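Local structure of major royal jelly protein 1 (Apis mellifera, 5YYL) at residues 38-43 against 102-107; 61-66 against 82-87; 65-70 against 123-128; 75-80 against 90-95. The protein is the most abundant protein of the royal jelly fed to bee larvae, binds the sterol 24-methylenecholesterol, and probably has a nutritional role. One frame throughout, in Å; residues are numbered along the deposited sequence.

Contact 1 (38-43 against 102-107); sequences KFFDYD and PLLQPY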
loop_
_atom_site.group_PDB
_atom_site.type_symbol
_atom_site.label_atom_id
_atom_site.label_comp_id
_atom_site.label_asym_id
_atom_site.label_seq_id
_atom_site.Cartn_x
_atom_site.Cartn_y
_atom_site.Cartn_z
ATOM N N LYS A 38 23.662 17.430 28.474
ATOM C CA LYS A 38 24.753 17.952 29.286
ATOM C C LYS A 38 24.145 18.942 30.271
ATOM O O LYS A 38 24.543 18.982 31.429
ATOM C CB LYS A 38 25.808 18.620 28.411
ATOM C CG LYS A 38 26.428 17.669 27.405
ATOM C CD LYS A 38 27.624 18.278 26.685
ATOM C CE LYS A 38 28.531 17.212 26.083
ATOM N NZ LYS A 38 29.950 17.655 25.917
ATOM N N PHE A 39 23.179 19.718 29.799
ATOM C CA PHE A 39 22.424 20.621 30.644
ATOM C C PHE A 39 21.156 21.027 29.916
ATOM O O PHE A 39 21.087 20.968 28.690
ATOM C CB PHE A 39 23.234 21.878 30.980
ATOM C CG PHE A 39 23.768 22.596 29.767
ATOM C CD1 PHE A 39 22.965 23.492 29.056
ATOM C CD2 PHE A 39 25.070 22.361 29.326
ATOM C CE1 PHE A 39 23.444 24.129 27.927
ATOM C CE2 PHE A 39 25.558 23.005 28.202
ATOM C CZ PHE A 39 24.745 23.895 27.503
ATOM N N PHE A 40 20.169 21.466 30.676
ATOM C CA PHE A 40 18.900 21.824 30.094
ATOM C C PHE A 40 18.926 23.251 29.602
ATOM O O PHE A 40 19.640 24.091 30.139
ATOM C CB PHE A 40 17.754 21.593 31.081
ATOM C CG PHE A 40 17.436 20.147 31.266
ATOM C CD1 PHE A 40 16.501 19.526 30.443
ATOM C CD2 PHE A 40 18.116 19.385 32.220
ATOM C CE1 PHE A 40 16.217 18.186 30.595
ATOM C CE2 PHE A 40 17.838 18.044 32.370
ATOM C CZ PHE A 40 16.889 17.444 31.558
ATOM N N ASP A 41 18.142 23.484 28.556
ATOM C CA ASP A 41 17.979 24.776 27.924
ATOM C C ASP A 41 16.572 24.778 27.350
ATOM O O ASP A 41 15.974 23.714 27.197
ATOM C CB ASP A 41 19.030 24.947 26.822
ATOM C CG ASP A 41 19.138 26.383 26.318
ATOM O OD1 ASP A 41 18.315 27.244 26.717
ATOM O OD2 ASP A 41 20.060 26.646 25.511
ATOM N N TYR A 42 16.040 25.959 27.048
ATOM C CA TYR A 42 14.647 26.097 26.637
ATOM C C TYR A 42 14.484 26.791 25.271
ATOM O O TYR A 42 15.389 27.459 24.787
ATOM C CB TYR A 42 13.868 26.845 27.722
ATOM C CG TYR A 42 13.913 26.181 29.088
ATOM C CD1 TYR A 42 12.779 25.577 29.635
ATOM C CD2 TYR A 42 15.088 26.159 29.838
ATOM C CE1 TYR A 42 12.827 24.972 30.883
ATOM C CE2 TYR A 42 15.142 25.549 31.074
ATOM C CZ TYR A 42 14.016 24.958 31.594
ATOM O OH TYR A 42 14.096 24.369 32.825
ATOM N N ASP A 43 13.312 26.608 24.666
ATOM C CA ASP A 43 12.878 27.341 23.477
ATOM C C ASP A 43 12.156 28.609 23.943
ATOM O O ASP A 43 10.918 28.672 24.086
ATOM C CB ASP A 43 11.972 26.458 22.592
ATOM C CG ASP A 43 11.566 27.122 21.263
ATOM O OD1 ASP A 43 10.799 28.105 21.286
ATOM O OD2 ASP A 43 11.956 26.618 20.171
ATOM N N PRO A 102 18.426 18.369 23.674
ATOM C CA PRO A 102 17.111 18.864 23.250
ATOM C C PRO A 102 16.601 20.015 24.106
ATOM O O PRO A 102 16.647 19.932 25.327
ATOM C CB PRO A 102 16.207 17.639 23.414
ATOM C CG PRO A 102 17.126 16.495 23.238
ATOM C CD PRO A 102 18.427 16.912 23.856
ATOM N N LEU A 103 16.151 21.086 23.469
ATOM C CA LEU A 103 15.605 22.210 24.215
ATOM C C LEU A 103 14.245 21.808 24.738
ATOM O O LEU A 103 13.545 21.020 24.112
ATOM C CB LEU A 103 15.481 23.474 23.349
ATOM C CG LEU A 103 16.645 24.478 23.380
ATOM C CD1 LEU A 103 18.007 23.840 23.099
ATOM C CD2 LEU A 103 16.306 25.581 22.387
ATOM N N LEU A 104 13.896 22.365 25.886
ATOM C CA LEU A 104 12.577 22.187 26.458
ATOM C C LEU A 104 11.694 23.328 26.066
ATOM O O LEU A 104 12.165 24.357 25.658
ATOM C CB LEU A 104 12.647 22.130 27.984
ATOM C CG LEU A 104 13.579 21.094 28.604
ATOM C CD1 LEU A 104 13.225 20.968 30.073
ATOM C CD2 LEU A 104 13.477 19.749 27.900
ATOM N N GLN A 105 10.403 23.143 26.249
ATOM C CA GLN A 105 9.393 24.085 25.828
ATOM C C GLN A 105 8.282 23.951 26.864
ATOM O O GLN A 105 7.762 22.853 27.058
ATOM C CB GLN A 105 8.909 23.698 24.430
ATOM C CG GLN A 105 7.598 24.325 23.972
ATOM C CD GLN A 105 6.830 23.403 23.044
ATOM O OE1 GLN A 105 7.407 22.817 22.129
ATOM N NE2 GLN A 105 5.525 23.259 23.286
ATOM N N PRO A 106 7.922 25.049 27.545
ATOM C CA PRO A 106 6.907 24.989 28.613
ATOM C C PRO A 106 5.550 24.468 28.182
ATOM O O PRO A 106 5.086 24.811 27.101
ATOM C CB PRO A 106 6.769 26.455 29.029
ATOM C CG PRO A 106 8.118 27.016 28.767
ATOM C CD PRO A 106 8.582 26.367 27.496
ATOM N N TYR A 107 4.917 23.666 29.026
ATOM C CA TYR A 107 3.575 23.128 28.751
ATOM C C TYR A 107 2.591 23.722 29.779
ATOM O O TYR A 107 2.928 23.799 30.954
ATOM C CB TYR A 107 3.589 21.589 28.837
ATOM C CG TYR A 107 2.284 20.910 28.478
ATOM C CD1 TYR A 107 2.009 20.561 27.173
ATOM C CD2 TYR A 107 1.335 20.588 29.456
ATOM C CE1 TYR A 107 0.827 19.910 26.823
ATOM C CE2 TYR A 107 0.135 19.960 29.125
ATOM C CZ TYR A 107 -0.103 19.620 27.805
ATOM O OH TYR A 107 -1.271 18.996 27.442
#
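At the outer margin of one blade of the beta-propeller, residues 38-43, a loop that follows strand 33-37, lie against the edge strand 102-106 and make a single beta bridge between Tyr42 and Leu104. Two backbone hydrogen bonds form it, both through Leu104. Its N-H points almost straight at Asp41 O (N to O 2.8 Å, 170° at the hydrogen), arriving in the carbonyl plane, while Leu104 O receives Asp43 N at 2.7 Å, nearly along its C=O axis. Tyr42, between Asp41 and Asp43, adds a CA-H...O contact from its CA to Leu104 O (3.2 Å).

Apolar contacts centre on the buried Leu104, whose branched end packs against two rings, Phe40 and Tyr42. Its CD1 sits 3.6 Å from Phe40 CD1, and its CD2 reaches the edge of that ring in plane. Tyr42 runs alongside Leu104 in the same direction, its CD1 3.8 Å from Leu104 CB. The ring of Phe40 also stacks on Trp37. Leu103 drapes its CG and CD2 over the Tyr42 carbonyl.

The polar groups are satisfied one by one. Tyr42 suits a buried place that needs a polar tip, for its hydroxyl bonds Asn64 OD1. Asp41, its CG anti to the backbone N (chi1 -167°), curls back so that OD1 accepts Tyr42 N at 2.6 Å from above the carboxylate plane.

Contact 2 (61-66 against 82-87); sequences YKNNYP and RYNGVP. With NAG (2-acetamido-2-deoxy-beta-D-glucopyranose), chain E.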
loop_
_atom_site.group_PDB
_atom_site.type_symbol
_atom_site.label_atom_id
_atom_site.label_comp_id
_atom_site.label_asym_id
_atom_site.label_seq_id
_atom_site.Cartn_x
_atom_site.Cartn_y
_atom_site.Cartn_z
ATOM N N TYR A 61 21.582 27.889 33.592
ATOM C CA TYR A 61 21.684 26.489 33.182
ATOM C C TYR A 61 22.222 25.567 34.290
ATOM O O TYR A 61 21.901 24.378 34.316
ATOM C CB TYR A 61 22.537 26.361 31.907
ATOM C CG TYR A 61 24.045 26.440 32.098
ATOM C CD1 TYR A 61 24.807 25.273 32.224
ATOM C CD2 TYR A 61 24.717 27.667 32.112
ATOM C CE1 TYR A 61 26.189 25.321 32.377
ATOM C CE2 TYR A 61 26.103 27.726 32.264
ATOM C CZ TYR A 61 26.843 26.550 32.393
ATOM O OH TYR A 61 28.225 26.586 32.551
ATOM N N LYS A 62 23.027 26.116 35.197
ATOM C CA LYS A 62 23.615 25.332 36.292
ATOM C C LYS A 62 22.614 24.911 37.377
ATOM O O LYS A 62 22.945 24.072 38.211
ATOM C CB LYS A 62 24.788 26.096 36.938
ATOM C CG LYS A 62 26.036 26.202 36.065
ATOM C CD LYS A 62 27.224 26.836 36.796
ATOM C CE LYS A 62 27.415 28.310 36.455
ATOM N NZ LYS A 62 26.203 29.146 36.713
ATOM N N ASN A 63 21.408 25.482 37.377
ATOM C CA ASN A 63 20.401 25.187 38.403
ATOM C C ASN A 63 19.174 24.434 37.884
ATOM O O ASN A 63 18.121 24.464 38.522
ATOM C CB ASN A 63 19.931 26.495 39.068
ATOM C CG ASN A 63 21.073 27.347 39.591
ATOM O OD1 ASN A 63 22.189 26.868 39.840
ATOM N ND2 ASN A 63 20.792 28.628 39.766
ATOM N N ASN A 64 19.294 23.756 36.742
ATOM C CA ASN A 64 18.158 23.035 36.168
ATOM C C ASN A 64 18.332 21.545 36.380
ATOM O O ASN A 64 19.257 20.936 35.841
ATOM C CB ASN A 64 17.974 23.386 34.699
ATOM C CG ASN A 64 17.337 24.751 34.517
ATOM O OD1 ASN A 64 16.164 24.869 34.164
ATOM N ND2 ASN A 64 18.105 25.794 34.802
ATOM N N TYR A 65 17.459 20.984 37.211
ATOM C CA TYR A 65 17.535 19.591 37.632
ATOM C C TYR A 65 16.176 18.944 37.386
ATOM O O TYR A 65 15.134 19.489 37.809
ATOM C CB TYR A 65 17.890 19.476 39.113
ATOM C CG TYR A 65 19.068 20.324 39.544
ATOM C CD1 TYR A 65 20.370 20.016 39.129
ATOM C CD2 TYR A 65 18.884 21.447 40.372
ATOM C CE1 TYR A 65 21.450 20.793 39.524
ATOM C CE2 TYR A 65 19.959 22.228 40.773
ATOM C CZ TYR A 65 21.236 21.902 40.344
ATOM O OH TYR A 65 22.302 22.686 40.740
ATOM N N PRO A 66 16.170 17.794 36.693
ATOM C CA PRO A 66 14.890 17.190 36.344
ATOM C C PRO A 66 14.335 16.346 37.481
ATOM O O PRO A 66 15.075 15.640 38.144
ATOM C CB PRO A 66 15.235 16.335 35.123
ATOM C CG PRO A 66 16.667 15.950 35.331
ATOM C CD PRO A 66 17.314 17.004 36.196
ATOM N N ARG A 82 12.148 23.673 40.724
ATOM C CA ARG A 82 12.177 25.136 40.617
ATOM C C ARG A 82 13.171 25.749 41.582
ATOM O O ARG A 82 12.819 26.174 42.667
ATOM C CB ARG A 82 10.789 25.732 40.840
ATOM C CG ARG A 82 10.721 27.229 40.623
ATOM C CD ARG A 82 10.713 27.613 39.139
ATOM N NE ARG A 82 9.356 27.470 38.627
ATOM C CZ ARG A 82 8.870 28.034 37.528
ATOM N NH1 ARG A 82 9.634 28.804 36.745
ATOM N NH2 ARG A 82 7.590 27.807 37.200
ATOM N N TYR A 83 14.422 25.772 41.164
ATOM C CA TYR A 83 15.435 26.574 41.818
ATOM C C TYR A 83 15.429 27.994 41.222
ATOM O O TYR A 83 14.580 28.324 40.389
ATOM C CB TYR A 83 16.811 25.904 41.735
ATOM C CG TYR A 83 17.003 24.788 42.737
ATOM C CD1 TYR A 83 17.984 24.875 43.716
ATOM C CD2 TYR A 83 16.201 23.642 42.713
ATOM C CE1 TYR A 83 18.172 23.859 44.639
ATOM C CE2 TYR A 83 16.380 22.622 43.639
ATOM C CZ TYR A 83 17.373 22.735 44.599
ATOM O OH TYR A 83 17.576 21.746 45.532
ATOM N N ASN A 84 16.330 28.842 41.715
ATOM C CA ASN A 84 16.622 30.142 41.103
ATOM C C ASN A 84 17.310 29.886 39.756
ATOM O O ASN A 84 18.341 29.195 39.691
ATOM C CB ASN A 84 17.490 31.027 42.022
ATOM C CG ASN A 84 18.726 30.301 42.566
ATOM O OD1 ASN A 84 18.609 29.387 43.401
ATOM N ND2 ASN A 84 19.916 30.702 42.096
ATOM N N GLY A 85 16.705 30.414 38.689
ATOM C CA GLY A 85 17.217 30.249 37.326
ATOM C C GLY A 85 16.594 29.103 36.531
ATOM O O GLY A 85 17.263 28.463 35.701
ATOM N N VAL A 86 15.307 28.862 36.775
ATOM C CA VAL A 86 14.561 27.796 36.137
ATOM C C VAL A 86 13.294 28.415 35.554
ATOM O O VAL A 86 12.317 28.596 36.277
ATOM C CB VAL A 86 14.237 26.663 37.126
ATOM C CG1 VAL A 86 13.326 25.628 36.469
ATOM C CG2 VAL A 86 15.529 26.012 37.602
ATOM N N PRO A 87 13.318 28.751 34.247
ATOM C CA PRO A 87 12.230 29.501 33.608
ATOM C C PRO A 87 10.874 28.833 33.690
ATOM O O PRO A 87 9.890 29.495 34.037
ATOM C CB PRO A 87 12.676 29.613 32.144
ATOM C CG PRO A 87 13.761 28.618 31.967
ATOM C CD PRO A 87 14.415 28.470 33.300
HETATM C C1 NAG E . 17.405 29.857 46.560
HETATM C C2 NAG E . 16.789 30.958 47.440
HETATM C C3 NAG E . 17.400 32.321 47.083
HETATM C C4 NAG E . 18.929 32.337 47.121
HETATM C C5 NAG E . 19.438 31.138 46.298
HETATM C C6 NAG E . 20.941 30.879 46.350
HETATM C C7 NAG E . 14.504 31.260 48.359
HETATM C C8 NAG E . 13.040 31.389 48.042
HETATM N N2 NAG E . 15.336 31.079 47.316
HETATM O O3 NAG E . 16.912 33.335 47.968
HETATM O O4 NAG E . 19.325 33.621 46.587
HETATM O O5 NAG E . 18.820 29.927 46.748
HETATM O O6 NAG E . 21.384 30.779 47.706
HETATM O O7 NAG E . 14.879 31.314 49.518
#
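Asn63 leads the contact between the turn entering strand 65-72 and the loop 82-87. Its CB points at that loop and lies 3.2 Å from Asn84 O and 4.1 Å from Tyr83 CB. With CG anti to the carbonyl carbon (chi1 -53°), CG stays 3.3 Å from Asn84 O, and ND2 at the tip approaches that oxygen in the carbonyl plane as a hydrogen bond (2.5 Å) close to the amide plane. The short amide suits the place, offering an N-H to a nearby backbone carbonyl.

Asn64 repeats the idea one residue on: its ND2 donates to Gly85 O (2.9 Å) from above the carbonyl plane, its OD1 is taken by the hydroxyl of Tyr42, and its flank slides past both methyls of Val86. Gly85 has a positive phi (96°), where a beta carbon would press on the carbonyl of Asn84, so glycine suits the turn. Arg82 braces the loop from within, NH1 donating to Val86 O (2.7 Å), while NE and NH2 bond the carbonyls of Val122, Ala113 and Ile121 beyond it.

Tyr65 turns its edge to the face of Tyr83 in a T-shaped pair, centroids 5.5 Å apart and planes at 81°; Tyr65 CE2 stands over the centre of the Tyr83 ring. Asn84 neighbours the glycan carried by Asn144. The loop thus joins strands 75-81 and 90-94 beside strand 65-72; Met80 packs against Asn64 and Val86, and Met388 of helix 385-389 touches both tyrosines.

Contact 3 (65-70 against 123-128); sequences YPSDID and SASKLA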
loop_
_atom_site.group_PDB
_atom_site.type_symbol
_atom_site.label_atom_id
_atom_site.label_comp_id
_atom_site.label_asym_id
_atom_site.label_seq_id
_atom_site.Cartn_x
_atom_site.Cartn_y
_atom_site.Cartn_z
ATOM N N TYR A 65 17.459 20.984 37.211
ATOM C CA TYR A 65 17.535 19.591 37.632
ATOM C C TYR A 65 16.176 18.944 37.386
ATOM O O TYR A 65 15.134 19.489 37.809
ATOM C CB TYR A 65 17.890 19.476 39.113
ATOM C CG TYR A 65 19.068 20.324 39.544
ATOM C CD1 TYR A 65 20.370 20.016 39.129
ATOM C CD2 TYR A 65 18.884 21.447 40.372
ATOM C CE1 TYR A 65 21.450 20.793 39.524
ATOM C CE2 TYR A 65 19.959 22.228 40.773
ATOM C CZ TYR A 65 21.236 21.902 40.344
ATOM O OH TYR A 65 22.302 22.686 40.740
ATOM N N PRO A 66 16.170 17.794 36.693
ATOM C CA PRO A 66 14.890 17.190 36.344
ATOM C C PRO A 66 14.335 16.346 37.481
ATOM O O PRO A 66 15.075 15.640 38.144
ATOM C CB PRO A 66 15.235 16.335 35.123
ATOM C CG PRO A 66 16.667 15.950 35.331
ATOM C CD PRO A 66 17.314 17.004 36.196
ATOM N N SER A 67 13.040 16.442 37.697
ATOM C CA SER A 67 12.356 15.720 38.752
ATOM C C SER A 67 11.627 14.488 38.200
ATOM O O SER A 67 11.765 13.399 38.747
ATOM C CB SER A 67 11.369 16.655 39.451
ATOM O OG SER A 67 10.686 15.984 40.490
ATOM N N ASP A 68 10.844 14.671 37.138
ATOM C CA ASP A 68 10.024 13.599 36.578
ATOM C C ASP A 68 9.980 13.663 35.050
ATOM O O ASP A 68 10.261 14.694 34.457
ATOM C CB ASP A 68 8.595 13.690 37.157
ATOM C CG ASP A 68 7.808 12.356 37.091
ATOM O OD1 ASP A 68 8.365 11.322 36.698
ATOM O OD2 ASP A 68 6.613 12.330 37.451
ATOM N N ILE A 69 9.663 12.527 34.430
ATOM C CA ILE A 69 9.385 12.441 32.997
ATOM C C ILE A 69 8.070 11.729 32.822
ATOM O O ILE A 69 7.619 11.010 33.717
ATOM C CB ILE A 69 10.476 11.677 32.210
ATOM C CG1 ILE A 69 10.659 10.239 32.718
ATOM C CG2 ILE A 69 11.800 12.421 32.307
ATOM C CD1 ILE A 69 11.620 9.393 31.905
ATOM N N ASP A 70 7.450 11.942 31.675
ATOM C CA ASP A 70 6.345 11.100 31.241
ATOM C C ASP A 70 6.224 11.205 29.717
ATOM O O ASP A 70 7.061 11.832 29.074
ATOM C CB ASP A 70 5.051 11.457 31.985
ATOM C CG ASP A 70 4.126 10.249 32.169
ATOM O OD1 ASP A 70 3.836 9.571 31.131
ATOM O OD2 ASP A 70 3.668 9.999 33.323
ATOM N N SER A 123 6.495 24.358 41.122
ATOM C CA SER A 123 7.446 23.248 40.945
ATOM C C SER A 123 6.726 21.910 40.726
ATOM O O SER A 123 6.335 21.242 41.694
ATOM C CB SER A 123 8.382 23.153 42.146
ATOM O OG SER A 123 9.386 22.191 41.895
ATOM N N ALA A 124 6.540 21.549 39.449
ATOM C CA ALA A 124 5.975 20.258 39.049
ATOM C C ALA A 124 6.906 19.135 39.512
ATOM O O ALA A 124 7.885 18.790 38.854
ATOM C CB ALA A 124 5.772 20.201 37.540
ATOM N N SER A 125 6.606 18.602 40.684
ATOM C CA SER A 125 7.431 17.599 41.323
ATOM C C SER A 125 7.291 16.253 40.602
ATOM O O SER A 125 8.292 15.594 40.337
ATOM C CB SER A 125 7.016 17.474 42.790
ATOM O OG SER A 125 7.897 16.634 43.497
ATOM N N LYS A 126 6.052 15.878 40.267
ATOM C CA LYS A 126 5.740 14.574 39.681
ATOM C C LYS A 126 4.552 14.654 38.727
ATOM O O LYS A 126 3.711 15.532 38.861
ATOM C CB LYS A 126 5.432 13.578 40.798
ATOM C CG LYS A 126 6.372 12.385 40.891
ATOM C CD LYS A 126 7.761 12.771 41.376
ATOM C CE LYS A 126 8.779 11.662 41.073
ATOM N NZ LYS A 126 10.175 12.177 41.176
ATOM N N LEU A 127 4.488 13.714 37.790
ATOM C CA LEU A 127 3.434 13.640 36.782
ATOM C C LEU A 127 2.814 12.250 36.742
ATOM O O LEU A 127 3.386 11.279 37.214
ATOM C CB LEU A 127 3.975 13.977 35.400
ATOM C CG LEU A 127 4.711 15.305 35.227
ATOM C CD1 LEU A 127 5.319 15.383 33.821
ATOM C CD2 LEU A 127 3.802 16.508 35.486
ATOM N N ALA A 128 1.623 12.185 36.172
ATOM C CA ALA A 128 0.902 10.935 36.004
ATOM C C ALA A 128 -0.125 11.089 34.898
ATOM O O ALA A 128 -0.807 12.112 34.833
ATOM C CB ALA A 128 0.218 10.545 37.289
#
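Neighbouring blades of the beta-propeller meet here, near its centre, through the first strand of each. Strands 65-70 and 124-128 run side by side, only 12° from parallel, with axes 5.6 Å apart at closest approach. Side chains make the links between them.

Ser67, OG anti to its backbone N, donates to Ser125 O on a lone pair in the carbonyl plane (2.4 Å); a serine hydroxyl suits the place as a short donor to a backbone carbonyl. Next to it Asp68, also with CG anti to N (chi1 -158°), reaches across so that the anti lone pair of OD2 accepts Leu127 N (2.6 Å, 159° at the hydrogen). Lys126 answers in the other direction: its chain bends at chi2, its CG passes 3.4 Å from Asp68 OD2, and NZ donates to Ser67 O at 3.1 Å from above the carbonyl plane. Leu127 turns its apolar side chain to Phe77 and Thr79.

Asp70 forms salt bridges with Lys358 and Lys360 of strand 353-361, and Lys358 also bonds Leu127 O. These lysines probably offset the carboxylates buried here. The polar links are a feature of this pair; first strands of successive blades lying side by side round a central axis are typical of the beta-propeller.

Contact 4 (75-80 against 90-95); sequences KIFVTM and LNVISK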
loop_
_atom_site.group_PDB
_atom_site.type_symbol
_atom_site.label_atom_id
_atom_site.label_comp_id
_atom_site.label_asym_id
_atom_site.label_seq_id
_atom_site.Cartn_x
_atom_site.Cartn_y
_atom_site.Cartn_z
ATOM N N LYS A 75 4.582 13.771 22.693
ATOM C CA LYS A 75 5.118 14.574 23.785
ATOM C C LYS A 75 5.898 13.704 24.768
ATOM O O LYS A 75 5.452 12.623 25.125
ATOM C CB LYS A 75 3.972 15.297 24.505
ATOM C CG LYS A 75 3.132 16.174 23.588
ATOM C CD LYS A 75 1.843 16.654 24.259
ATOM C CE LYS A 75 0.823 17.184 23.246
ATOM N NZ LYS A 75 1.387 18.224 22.325
ATOM N N ILE A 76 7.080 14.174 25.156
ATOM C CA ILE A 76 7.839 13.640 26.275
ATOM C C ILE A 76 7.886 14.769 27.297
ATOM O O ILE A 76 8.499 15.794 27.032
ATOM C CB ILE A 76 9.296 13.288 25.870
ATOM C CG1 ILE A 76 9.353 12.156 24.839
ATOM C CG2 ILE A 76 10.138 12.935 27.091
ATOM C CD1 ILE A 76 8.991 10.781 25.359
ATOM N N PHE A 77 7.248 14.591 28.454
ATOM C CA PHE A 77 7.261 15.612 29.512
ATOM C C PHE A 77 8.545 15.537 30.315
ATOM O O PHE A 77 9.090 14.468 30.498
ATOM C CB PHE A 77 6.031 15.502 30.400
ATOM C CG PHE A 77 4.759 15.804 29.668
ATOM C CD1 PHE A 77 4.344 17.128 29.459
ATOM C CD2 PHE A 77 3.988 14.781 29.132
ATOM C CE1 PHE A 77 3.181 17.411 28.757
ATOM C CE2 PHE A 77 2.805 15.059 28.442
ATOM C CZ PHE A 77 2.403 16.378 28.259
ATOM N N VAL A 78 9.059 16.682 30.733
ATOM C CA VAL A 78 10.234 16.753 31.602
ATOM C C VAL A 78 9.963 17.845 32.613
ATOM O O VAL A 78 9.742 18.984 32.217
ATOM C CB VAL A 78 11.512 17.097 30.819
ATOM C CG1 VAL A 78 12.703 17.212 31.763
ATOM C CG2 VAL A 78 11.782 16.044 29.741
ATOM N N THR A 79 9.940 17.504 33.903
ATOM C CA THR A 79 9.655 18.491 34.949
ATOM C C THR A 79 10.936 18.905 35.632
ATOM O O THR A 79 11.809 18.079 35.872
ATOM C CB THR A 79 8.658 18.023 36.015
ATOM O OG1 THR A 79 9.285 17.086 36.896
ATOM C CG2 THR A 79 7.436 17.438 35.396
ATOM N N MET A 80 11.032 20.193 35.938
ATOM C CA MET A 80 12.239 20.742 36.526
ATOM C C MET A 80 11.956 21.256 37.944
ATOM O O MET A 80 10.928 21.935 38.197
ATOM C CB MET A 80 12.797 21.854 35.644
ATOM C CG MET A 80 14.318 21.901 35.626
ATOM S SD MET A 80 15.172 20.619 34.677
ATOM C CE MET A 80 14.046 20.384 33.298
ATOM N N LEU A 90 7.020 22.760 34.326
ATOM C CA LEU A 90 6.362 21.765 33.502
ATOM C C LEU A 90 6.704 21.989 32.024
ATOM O O LEU A 90 6.292 22.992 31.435
ATOM C CB LEU A 90 4.847 21.819 33.718
ATOM C CG LEU A 90 4.012 20.779 32.980
ATOM C CD1 LEU A 90 4.487 19.365 33.282
ATOM C CD2 LEU A 90 2.553 20.942 33.359
ATOM N N ASN A 91 7.451 21.054 31.429
ATOM C CA ASN A 91 7.915 21.170 30.026
ATOM C C ASN A 91 7.674 19.926 29.175
ATOM O O ASN A 91 7.366 18.865 29.699
ATOM C CB ASN A 91 9.416 21.465 29.990
ATOM C CG ASN A 91 9.826 22.465 31.036
ATOM O OD1 ASN A 91 9.278 23.564 31.080
ATOM N ND2 ASN A 91 10.763 22.084 31.903
ATOM N N VAL A 92 7.811 20.097 27.855
ATOM C CA VAL A 92 7.939 18.990 26.902
ATOM C C VAL A 92 9.217 19.179 26.118
ATOM O O VAL A 92 9.748 20.276 26.069
ATOM C CB VAL A 92 6.753 18.849 25.923
ATOM C CG1 VAL A 92 5.486 18.512 26.673
ATOM C CG2 VAL A 92 6.546 20.095 25.099
ATOM N N ILE A 93 9.706 18.101 25.513
ATOM C CA ILE A 93 10.889 18.170 24.670
ATOM C C ILE A 93 10.411 18.679 23.330
ATOM O O ILE A 93 9.382 18.238 22.832
ATOM C CB ILE A 93 11.614 16.822 24.525
ATOM C CG1 ILE A 93 11.918 16.238 25.914
ATOM C CG2 ILE A 93 12.914 16.999 23.747
ATOM C CD1 ILE A 93 12.723 14.947 25.892
ATOM N N SER A 94 11.158 19.632 22.775
ATOM C CA SER A 94 10.830 20.278 21.512
ATOM C C SER A 94 11.619 19.673 20.362
ATOM O O SER A 94 12.541 18.858 20.556
ATOM C CB SER A 94 11.164 21.765 21.594
ATOM O OG SER A 94 12.578 21.967 21.521
ATOM N N LYS A 95 11.273 20.118 19.155
ATOM C CA LYS A 95 11.983 19.713 17.940
ATOM C C LYS A 95 13.409 20.316 17.892
ATOM O O LYS A 95 14.324 19.693 17.356
ATOM C CB LYS A 95 11.161 20.079 16.699
#
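The ring of Phe77 is met obliquely by Val92 CG1, which lies 3.3 Å from its CE1, and by Asn91 O and Leu90 CD1, while Tyr107 pairs with it edge-to-face. The other flat group, the Asn91 amide, has Met80 CE 4.0 Å from ND2; the same ND2 makes a weak hydrogen bond to Val78 O, and OD1 accepts from Ser88 OG.

Strands 75-81 and 90-94 form a twisted antiparallel hairpin, their directions 135° apart. Phe77-Val92 and Thr79-Leu90 are non-hydrogen-bonded pairs; Val78-Asn91 is the hydrogen-bonded pair between them. Val78 N donates to Asn91 O at 2.9 Å from above the carbonyl plane, and the return hydrogen bond from Asn91 N to Val78 O is weak. Ile93 N hydrogen-bonds Ile76 O at 3.0 Å, nearly along the C=O axis. Ile76 and Ile93 lie side by side, Ile76 CG2 3.5 Å from Ile93 CD1, and Ile93 CG1 leans on Val78 CG2 (3.8 Å). Beta-branched residues suit these extended backbones.

Phe77, Thr79 and Leu90 all touch Leu127 of the next blade; this largely apolar face, with Thr79 OG1 weakly bonded to the neighbouring strands, is consistent with blades packed mainly by apolar contact, whereas on the Asn91 face the amide is held by OD1 and weakly by ND2.

Overall arrangement
Contacts 1, 2 and 4 work around one propeller blade, while contact 3 couples it to the next. Contact 3 lies deepest, its centre about 7 Å from the centre of the chain, and is the most polar, with serine, aspartate and lysine binding backbone atoms. Contact 4 is also buried but is built of sheet hydrogen bonds and apolar side chains. Contacts 1 and 2, with centres about 19 and 18 Å from that point, are partly buried and attach loops: a single backbone bridge in one, asparagine amides and a tyrosine pair in the other. Strand 65-72 serves contacts 2 and 3, and strand 102-106 of contact 1 flanks strand 90-94 of contact 4. Phe40 of contact 1 packs on Pro66.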